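Local coordinates for aspartate aminotransferase (Leishmania major, PDB 4H51), which probably catalyses the pyridoxal-phosphate-dependent transfer of an amino group from L-aspartate to 2-oxoglutarate, working as a homodimer, at residues K374-Y379 / N411-N416; E82-S87 / P305-A310; Q211-A216 / A247-R252. All blocks are in the same frame, centred on the assembly; numbering follows the deposited sequence. Where two conformers were deposited one is given.

Contact 1: residues K374-Y379 / N411-N416; sequences KAQCEY and NDAVRN
Segments 374-379 and 411-416 meet on the small side chain of Ala413, with no hydrogen bond between them. The segment axes come within 9.4 Å of each other, and their directions make an angle of 137°, closer to antiparallel than to parallel. Ala413 is the point of closest approach: its CA lies 5.5 Å from the CA of Gln376, and its methyl sits between Gln376 and Tyr379, residues one turn apart on the facing helix. CB of Ala413 is 4.2 Å from CB of Gln376 and 3.9 Å from CD2 of Tyr379. With CG anti to the backbone N (chi1 -180°) the tyrosine ring reaches across, and it meets the methyl obliquely.

Away from this centre the fit loosens. The Tyr379 hydroxyl, OH, stops 4.3 Å from CB of Asp412, while its ring also stacks on His383. At the other margin Gln376, its chain extended beyond CG, passes alongside the end of the second helix. NE2 of Gln376 lies 3.6 Å from O of Ala413 without bonding to it. The amide is instead held by the backbone on two sides: OE1 accepts from the N of Ser373, just before its own helix, and NE2 gives a weak bond to O of Val417. On the far flank of 374-379, exposed Lys374 and partly exposed Glu378 form a weakly bonded salt bridge, NZ to OE2 at 3.3 Å. The chemistry therefore implies that nonpolar contact joins these two surface segments directly, while backbone outside them satisfies the Gln376 amide.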
loop_
_atom_site.group_PDB
_atom_site.type_symbol
_atom_site.label_atom_id
_atom_site.label_comp_id
_atom_site.label_asym_id
_atom_site.label_seq_id
_atom_site.Cartn_x
_atom_site.Cartn_y
_atom_site.Cartn_z
ATOM N N LYS B 374 15.208 -18.276 -26.191
ATOM C CA LYS B 374 15.850 -17.171 -25.473
ATOM C C LYS B 374 16.681 -16.274 -26.420
ATOM O O LYS B 374 16.554 -15.038 -26.398
ATOM C CB LYS B 374 16.746 -17.680 -24.322
ATOM C CG LYS B 374 17.462 -16.579 -23.520
ATOM C CD LYS B 374 18.031 -17.083 -22.189
ATOM C CE LYS B 374 18.749 -15.976 -21.418
ATOM N NZ LYS B 374 20.209 -15.884 -21.723
ATOM N N ALA B 375 17.537 -16.902 -27.219
ATOM C CA ALA B 375 18.413 -16.165 -28.135
ATOM C C ALA B 375 17.592 -15.375 -29.178
ATOM O O ALA B 375 17.927 -14.235 -29.491
ATOM C CB ALA B 375 19.418 -17.114 -28.819
ATOM N N GLN B 376 16.548 -15.994 -29.723
ATOM C CA GLN B 376 15.598 -15.286 -30.590
ATOM C C GLN B 376 14.916 -14.072 -29.963
ATOM O O GLN B 376 14.736 -13.036 -30.638
ATOM C CB GLN B 376 14.557 -16.248 -31.129
ATOM C CG GLN B 376 15.178 -17.253 -32.058
ATOM C CD GLN B 376 14.239 -18.386 -32.384
ATOM O OE1 GLN B 376 13.280 -18.641 -31.654
ATOM N NE2 GLN B 376 14.519 -19.089 -33.463
ATOM N N CYS B 377 14.517 -14.174 -28.697
ATOM C CA CYS B 377 13.913 -13.032 -28.030
ATOM C C CYS B 377 14.955 -11.910 -27.801
ATOM O O CYS B 377 14.675 -10.737 -28.018
ATOM C CB CYS B 377 13.254 -13.447 -26.720
ATOM S SG CYS B 377 11.933 -14.687 -26.911
ATOM N N GLU B 378 16.166 -12.282 -27.374
ATOM C CA GLU B 378 17.282 -11.324 -27.226
ATOM C C GLU B 378 17.568 -10.585 -28.540
ATOM O O GLU B 378 17.758 -9.361 -28.537
ATOM C CB GLU B 378 18.562 -12.042 -26.690
ATOM C CG GLU B 378 18.546 -12.079 -25.166
ATOM C CD GLU B 378 19.484 -13.102 -24.543
ATOM O OE1 GLU B 378 20.104 -13.891 -25.295
ATOM O OE2 GLU B 378 19.553 -13.115 -23.294
ATOM N N TYR B 379 17.583 -11.326 -29.643
ATOM C CA TYR B 379 17.659 -10.746 -30.935
ATOM C C TYR B 379 16.606 -9.600 -31.074
ATOM O O TYR B 379 16.954 -8.403 -31.327
ATOM C CB TYR B 379 17.432 -11.828 -32.010
ATOM C CG TYR B 379 17.517 -11.253 -33.387
ATOM C CD1 TYR B 379 18.757 -11.101 -34.028
ATOM C CD2 TYR B 379 16.379 -10.822 -34.051
ATOM C CE1 TYR B 379 18.845 -10.545 -35.300
ATOM C CE2 TYR B 379 16.458 -10.265 -35.331
ATOM C CZ TYR B 379 17.691 -10.114 -35.946
ATOM O OH TYR B 379 17.768 -9.548 -37.210
ATOM N N ASN B 411 9.780 -13.092 -37.973
ATOM C CA ASN B 411 10.104 -13.843 -39.200
ATOM C C ASN B 411 11.607 -13.839 -39.425
ATOM O O ASN B 411 12.155 -14.877 -39.736
ATOM C CB ASN B 411 9.338 -13.314 -40.436
ATOM C CG ASN B 411 9.633 -14.098 -41.716
ATOM O OD1 ASN B 411 9.066 -15.173 -41.992
ATOM N ND2 ASN B 411 10.469 -13.517 -42.537
ATOM N N ASP B 412 12.273 -12.702 -39.216
ATOM C CA ASP B 412 13.759 -12.628 -39.252
ATOM C C ASP B 412 14.429 -13.503 -38.161
ATOM O O ASP B 412 15.481 -14.112 -38.397
ATOM C CB ASP B 412 14.259 -11.195 -39.012
ATOM C CG ASP B 412 14.049 -10.256 -40.194
ATOM O OD1 ASP B 412 13.519 -10.658 -41.270
ATOM O OD2 ASP B 412 14.432 -9.069 -40.007
ATOM N N ALA B 413 13.859 -13.524 -36.952
ATOM C CA ALA B 413 14.464 -14.226 -35.836
ATOM C C ALA B 413 14.354 -15.743 -36.009
ATOM O O ALA B 413 15.326 -16.475 -35.759
ATOM C CB ALA B 413 13.842 -13.796 -34.511
ATOM N N VAL B 414 13.194 -16.216 -36.460
ATOM C CA VAL B 414 12.974 -17.634 -36.704
ATOM C C VAL B 414 13.938 -18.122 -37.787
ATOM O O VAL B 414 14.620 -19.138 -37.612
ATOM C CB VAL B 414 11.502 -17.904 -37.090
ATOM C CG1 VAL B 414 11.255 -19.324 -37.561
ATOM C CG2 VAL B 414 10.584 -17.619 -35.903
ATOM N N ARG B 415 14.002 -17.385 -38.900
ATOM C CA ARG B 415 14.837 -17.775 -40.036
ATOM C C ARG B 415 16.335 -17.695 -39.796
ATOM O O ARG B 415 17.078 -18.516 -40.314
ATOM C CB ARG B 415 14.497 -16.895 -41.247
ATOM C CG ARG B 415 13.122 -17.187 -41.794
ATOM C CD ARG B 415 12.670 -16.180 -42.839
ATOM N NE ARG B 415 11.316 -16.513 -43.287
ATOM C CZ ARG B 415 11.028 -17.382 -44.244
ATOM N NH1 ARG B 415 11.999 -18.010 -44.891
ATOM N NH2 ARG B 415 9.764 -17.617 -44.572
ATOM N N ASN B 416 16.778 -16.685 -39.056
ATOM C CA ASN B 416 18.202 -16.329 -38.981
ATOM C C ASN B 416 18.898 -16.594 -37.645
ATOM O O ASN B 416 20.129 -16.489 -37.571
ATOM C CB ASN B 416 18.382 -14.844 -39.337
ATOM C CG ASN B 416 17.720 -14.464 -40.661
ATOM O OD1 ASN B 416 17.586 -15.289 -41.595
ATOM N ND2 ASN B 416 17.296 -13.203 -40.749
#

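Contact 2: residues E82-S87 / P305-A310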
loop_
_atom_site.group_PDB
_atom_site.type_symbol
_atom_site.label_atom_id
_atom_site.label_comp_id
_atom_site.label_asym_id
_atom_site.label_seq_id
_atom_site.Cartn_x
_atom_site.Cartn_y
_atom_site.Cartn_z
ATOM N N GLU B 82 -10.049 12.620 4.999
ATOM C CA GLU B 82 -9.957 11.890 6.249
ATOM C C GLU B 82 -9.680 10.430 5.987
ATOM O O GLU B 82 -10.052 9.893 4.938
ATOM C CB GLU B 82 -11.238 12.003 7.061
ATOM C CG GLU B 82 -11.642 13.447 7.272
ATOM C CD GLU B 82 -10.537 14.235 7.821
ATOM O OE1 GLU B 82 -10.064 13.776 8.842
ATOM O OE2 GLU B 82 -10.164 15.324 7.249
ATOM N N TYR B 83 -9.001 9.800 6.935
ATOM C CA TYR B 83 -8.642 8.387 6.773
ATOM C C TYR B 83 -9.861 7.565 6.348
ATOM O O TYR B 83 -10.957 7.720 6.895
ATOM C CB TYR B 83 -8.128 7.776 8.075
ATOM C CG TYR B 83 -6.728 8.191 8.498
ATOM C CD1 TYR B 83 -5.616 7.861 7.715
ATOM C CD2 TYR B 83 -6.519 8.843 9.704
ATOM C CE1 TYR B 83 -4.336 8.211 8.126
ATOM C CE2 TYR B 83 -5.254 9.200 10.135
ATOM C CZ TYR B 83 -4.157 8.879 9.346
ATOM O OH TYR B 83 -2.892 9.229 9.788
ATOM N N LEU B 84 -9.645 6.641 5.418
ATOM C CA LEU B 84 -10.624 5.592 5.209
ATOM C C LEU B 84 -10.517 4.631 6.425
ATOM O O LEU B 84 -9.499 4.590 7.064
ATOM C CB LEU B 84 -10.304 4.817 3.946
ATOM C CG LEU B 84 -10.501 5.525 2.569
ATOM C CD1 LEU B 84 -10.153 4.578 1.436
ATOM C CD2 LEU B 84 -11.916 6.041 2.384
ATOM N N PRO B 85 -11.566 3.830 6.704
ATOM C CA PRO B 85 -11.437 2.690 7.588
ATOM C C PRO B 85 -10.282 1.789 7.173
ATOM O O PRO B 85 -9.840 1.785 6.014
ATOM C CB PRO B 85 -12.775 1.949 7.409
ATOM C CG PRO B 85 -13.753 3.055 7.075
ATOM C CD PRO B 85 -12.930 3.910 6.138
ATOM N N ILE B 86 -9.781 0.993 8.104
ATOM C CA ILE B 86 -8.673 0.094 7.796
ATOM C C ILE B 86 -9.002 -0.820 6.579
ATOM O O ILE B 86 -8.173 -1.059 5.678
ATOM C CB ILE B 86 -8.300 -0.734 9.070
ATOM C CG1 ILE B 86 -7.627 0.159 10.140
ATOM C CG2 ILE B 86 -7.383 -1.914 8.744
ATOM C CD1 ILE B 86 -7.749 -0.384 11.572
ATOM N N SER B 87 -10.239 -1.306 6.534
ATOM C CA SER B 87 -10.663 -2.163 5.444
ATOM C C SER B 87 -10.817 -1.395 4.129
ATOM O O SER B 87 -10.899 -1.998 3.076
ATOM C CB SER B 87 -12.013 -2.782 5.758
ATOM O OG SER B 87 -11.980 -3.581 6.908
ATOM N N PRO B 305 -5.979 2.072 3.208
ATOM C CA PRO B 305 -5.597 2.187 1.804
ATOM C C PRO B 305 -5.840 3.568 1.189
ATOM O O PRO B 305 -6.642 4.357 1.739
ATOM C CB PRO B 305 -6.487 1.147 1.123
ATOM C CG PRO B 305 -7.751 1.221 1.923
ATOM C CD PRO B 305 -7.336 1.482 3.356
ATOM N N PRO B 306 -5.188 3.849 0.039
ATOM C CA PRO B 306 -5.388 5.115 -0.665
ATOM C C PRO B 306 -6.806 5.221 -1.265
ATOM O O PRO B 306 -7.312 4.263 -1.845
ATOM C CB PRO B 306 -4.305 5.128 -1.757
ATOM C CG PRO B 306 -4.018 3.670 -2.001
ATOM C CD PRO B 306 -4.273 2.944 -0.689
ATOM N N ALA B 307 -7.389 6.396 -1.136
ATOM C CA ALA B 307 -8.810 6.559 -1.461
ATOM C C ALA B 307 -9.085 6.931 -2.904
ATOM O O ALA B 307 -10.127 6.587 -3.439
ATOM C CB ALA B 307 -9.472 7.542 -0.516
ATOM N N HIS B 308 -8.173 7.646 -3.555
ATOM C CA HIS B 308 -8.520 8.230 -4.855
ATOM C C HIS B 308 -8.935 7.183 -5.879
ATOM O O HIS B 308 -9.983 7.342 -6.528
ATOM C CB HIS B 308 -7.378 9.077 -5.365
ATOM C CG HIS B 308 -7.731 9.918 -6.554
ATOM N ND1 HIS B 308 -8.650 10.927 -6.487
ATOM C CD2 HIS B 308 -7.253 9.902 -7.857
ATOM C CE1 HIS B 308 -8.767 11.484 -7.699
ATOM N NE2 HIS B 308 -7.898 10.869 -8.531
ATOM N N GLY B 309 -8.166 6.106 -6.049
ATOM C CA GLY B 309 -8.525 5.075 -7.055
ATOM C C GLY B 309 -9.880 4.407 -6.743
ATOM O O GLY B 309 -10.716 4.215 -7.612
ATOM N N ALA B 310 -10.080 4.105 -5.465
ATOM C CA ALA B 310 -11.335 3.489 -4.974
ATOM C C ALA B 310 -12.516 4.418 -5.235
ATOM O O ALA B 310 -13.558 3.980 -5.638
ATOM C CB ALA B 310 -11.224 3.175 -3.491
HETATM O O HOH W 1 -7.261 6.175 3.719
#
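Leu84 joins the loop 82-87 to the segment that leads into helix 307-318. Its CG is anti to the carbonyl carbon (chi1 -70°), which helps to bring CD1 into the angle between Pro305 and Ala307. There CD1 of Leu84 lies 3.6 Å from CB of Ala307 and 3.5 Å from O of Pro305, while the proline ring is touched more loosely at CG. Further along the loop the backbone takes over, with O of Ile86 lying 3.5 Å from CD of Pro305.

The polar link is a water that accepts from N of Leu84 at 3.0 Å and donates to O of Pro305 at 2.8 Å, joining two stretches of backbone that have no direct hydrogen bond. In the next shell, Ser87 is fixed by Asp295 and by backbone bonding to Gln114, and Ile86 packs on helix 287-299. Beyond lies the second subunit: His308 stacks on its counterpart there, and Glu82 makes a salt bridge to Arg55 of that subunit. Tyr83, next to Leu84, hydrogen-bonds through OH to the pyridoxal-phosphate-lysine side chain of the second subunit, so the contact borders the composite active site at the dimer interface typical of class I aminotransferases.

Contact 3: residues Q211-A216 / A247-R252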
loop_
_atom_site.group_PDB
_atom_site.type_symbol
_atom_site.label_atom_id
_atom_site.label_comp_id
_atom_site.label_asym_id
_atom_site.label_seq_id
_atom_site.Cartn_x
_atom_site.Cartn_y
_atom_site.Cartn_z
ATOM N N GLN B 211 -12.960 -27.315 -19.128
ATOM C CA GLN B 211 -11.773 -27.546 -18.242
ATOM C C GLN B 211 -11.957 -26.939 -16.865
ATOM O O GLN B 211 -11.643 -27.573 -15.849
ATOM C CB GLN B 211 -10.501 -27.018 -18.922
ATOM C CG GLN B 211 -10.147 -27.909 -20.110
ATOM C CD GLN B 211 -9.101 -27.327 -21.039
ATOM O OE1 GLN B 211 -8.923 -26.123 -21.158
ATOM N NE2 GLN B 211 -8.418 -28.216 -21.731
ATOM N N TRP B 212 -12.519 -25.733 -16.799
ATOM C CA TRP B 212 -12.796 -25.132 -15.493
ATOM C C TRP B 212 -13.699 -25.969 -14.642
ATOM O O TRP B 212 -13.485 -26.043 -13.440
ATOM C CB TRP B 212 -13.410 -23.757 -15.583
ATOM C CG TRP B 212 -12.434 -22.646 -15.844
ATOM C CD1 TRP B 212 -12.474 -21.733 -16.883
ATOM C CD2 TRP B 212 -11.293 -22.258 -15.041
ATOM N NE1 TRP B 212 -11.446 -20.840 -16.775
ATOM C CE2 TRP B 212 -10.691 -21.122 -15.697
ATOM C CE3 TRP B 212 -10.730 -22.728 -13.870
ATOM C CZ2 TRP B 212 -9.576 -20.484 -15.179
ATOM C CZ3 TRP B 212 -9.601 -22.095 -13.378
ATOM C CH2 TRP B 212 -9.064 -20.991 -13.994
ATOM N N ASN B 213 -14.763 -26.538 -15.226
ATOM C CA ASN B 213 -15.648 -27.395 -14.440
ATOM C C ASN B 213 -14.890 -28.608 -13.882
ATOM O O ASN B 213 -15.082 -28.996 -12.693
ATOM C CB ASN B 213 -16.858 -27.834 -15.287
ATOM C CG ASN B 213 -18.006 -28.412 -14.444
ATOM O OD1 ASN B 213 -18.442 -27.815 -13.459
ATOM N ND2 ASN B 213 -18.540 -29.548 -14.872
ATOM N N GLU B 214 -14.011 -29.201 -14.689
ATOM C CA GLU B 214 -13.215 -30.353 -14.207
ATOM C C GLU B 214 -12.245 -29.918 -13.111
ATOM O O GLU B 214 -12.080 -30.627 -12.140
ATOM C CB GLU B 214 -12.423 -31.001 -15.307
ATOM C CG GLU B 214 -13.267 -31.784 -16.299
ATOM C CD GLU B 214 -12.403 -32.678 -17.202
ATOM O OE1 GLU B 214 -11.540 -33.436 -16.696
ATOM O OE2 GLU B 214 -12.566 -32.605 -18.438
ATOM N N ILE B 215 -11.673 -28.716 -13.242
ATOM C CA ILE B 215 -10.738 -28.229 -12.217
ATOM C C ILE B 215 -11.485 -27.998 -10.907
ATOM O O ILE B 215 -10.976 -28.322 -9.828
ATOM C CB ILE B 215 -10.063 -26.931 -12.637
ATOM C CG1 ILE B 215 -9.152 -27.154 -13.840
ATOM C CG2 ILE B 215 -9.194 -26.377 -11.476
ATOM C CD1 ILE B 215 -8.847 -25.871 -14.581
ATOM N N ALA B 216 -12.697 -27.446 -10.984
ATOM C CA ALA B 216 -13.514 -27.279 -9.762
ATOM C C ALA B 216 -13.762 -28.619 -9.076
ATOM O O ALA B 216 -13.636 -28.704 -7.865
ATOM C CB ALA B 216 -14.824 -26.571 -10.036
ATOM N N ALA B 247 -14.609 -17.886 -11.571
ATOM C CA ALA B 247 -14.947 -17.521 -10.199
ATOM C C ALA B 247 -16.411 -17.795 -9.912
ATOM O O ALA B 247 -16.746 -18.287 -8.832
ATOM C CB ALA B 247 -14.647 -16.027 -9.957
ATOM N N ARG B 248 -17.313 -17.465 -10.846
ATOM C CA ARG B 248 -18.763 -17.689 -10.591
ATOM C C ARG B 248 -19.135 -19.154 -10.518
ATOM O O ARG B 248 -19.954 -19.548 -9.680
ATOM C CB ARG B 248 -19.692 -16.960 -11.600
ATOM C CG ARG B 248 -19.566 -15.460 -11.533
ATOM C CD ARG B 248 -20.416 -14.741 -12.539
ATOM N NE ARG B 248 -20.166 -13.288 -12.459
ATOM C CZ ARG B 248 -20.687 -12.419 -13.302
ATOM N NH1 ARG B 248 -21.512 -12.835 -14.241
ATOM N NH2 ARG B 248 -20.401 -11.139 -13.172
ATOM N N LEU B 249 -18.504 -19.969 -11.356
ATOM C CA LEU B 249 -18.685 -21.444 -11.296
ATOM C C LEU B 249 -18.174 -22.027 -10.014
ATOM O O LEU B 249 -18.850 -22.849 -9.400
ATOM C CB LEU B 249 -17.920 -22.132 -12.435
ATOM C CG LEU B 249 -17.849 -23.674 -12.492
ATOM C CD1 LEU B 249 -19.184 -24.349 -12.806
ATOM C CD2 LEU B 249 -16.802 -24.026 -13.536
ATOM N N PHE B 250 -16.957 -21.636 -9.596
ATOM C CA PHE B 250 -16.418 -22.153 -8.343
ATOM C C PHE B 250 -17.322 -21.779 -7.153
ATOM O O PHE B 250 -17.533 -22.588 -6.251
ATOM C CB PHE B 250 -14.955 -21.704 -8.129
ATOM C CG PHE B 250 -13.920 -22.460 -8.961
ATOM C CD1 PHE B 250 -14.122 -22.761 -10.301
ATOM C CD2 PHE B 250 -12.703 -22.805 -8.417
ATOM C CE1 PHE B 250 -13.170 -23.393 -11.054
ATOM C CE2 PHE B 250 -11.735 -23.470 -9.166
ATOM C CZ PHE B 250 -11.982 -23.775 -10.488
ATOM N N ALA B 251 -17.822 -20.544 -7.132
ATOM C CA ALA B 251 -18.736 -20.110 -6.064
ATOM C C ALA B 251 -19.957 -20.995 -6.086
ATOM O O ALA B 251 -20.358 -21.504 -5.062
ATOM C CB ALA B 251 -19.170 -18.653 -6.264
ATOM N N ARG B 252 -20.575 -21.129 -7.264
ATOM C CA ARG B 252 -21.820 -21.879 -7.405
ATOM C C ARG B 252 -21.624 -23.305 -6.943
ATOM O O ARG B 252 -22.560 -23.885 -6.367
ATOM C CB ARG B 252 -22.360 -21.888 -8.833
#
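Helices 209-221 and 245-252 belong to the large pyridoxal-phosphate-binding domain of the aminotransferase fold, and they pack side by side at a crossing angle of -37°, with the short axes 10.0 Å apart. Phe250 makes the largest contribution. Its CG is anti to the carbonyl carbon (chi1 -77°), and this brings the ring into the angle between Trp212 and Ala216. The methyl of Ala216 lies over one face in a CH-pi contact, CB being 4.0 Å from the centroid of the Phe250 ring and displaced toward the rim. At the ring edge, close to its plane, CG2 of Ile215 comes to 3.9 Å from CZ of Phe250. The indole and the phenyl ring cross at 80°, touching obliquely where CE3 of Trp212 is 3.8 Å from CZ of Phe250.

In the alpha/beta organisation of this domain, helices flank a central, largely parallel sheet. Strand 225-230 follows the first helix, and its Phe228 meets the ring of Phe250 edge-to-face, tying the pair to the sheet. Toward the more exposed margin Leu249 takes over, its CG anti to the backbone N, and both methyls reach the other helix. Its CD2 settles against the backbone, 3.7 Å from N of Asn213, and also touches CB of Trp212. The other branch meets a polar group: CD1 of Leu249 is 3.6 Å from OD1 of Asn213, whose side chain crosses the leucine at about a right angle. That same oxygen receives a weak hydrogen bond from NH1 of Arg253, immediately beyond the second helix.

From the N terminus, the chain first passes through 82-87, in the loop ahead of helix 90-101, and opens a long excursion that closes only at 305-310. Within it lie all eight strands of the main mixed sheet. Contact 3 is nested inside this excursion, joining 211-216 to 247-252 across a 30-residue connection that includes strand 225-230. Contact 1 comes later, in series with both, and brings the end of helix 400-416 back to helix 374-382. None of the three touches another. Contacts 1 and 2 lie on opposite sides of the chain's centre, about 35 Å apart at their nearest atoms, and contact 2 is the one that adjoins the second subunit.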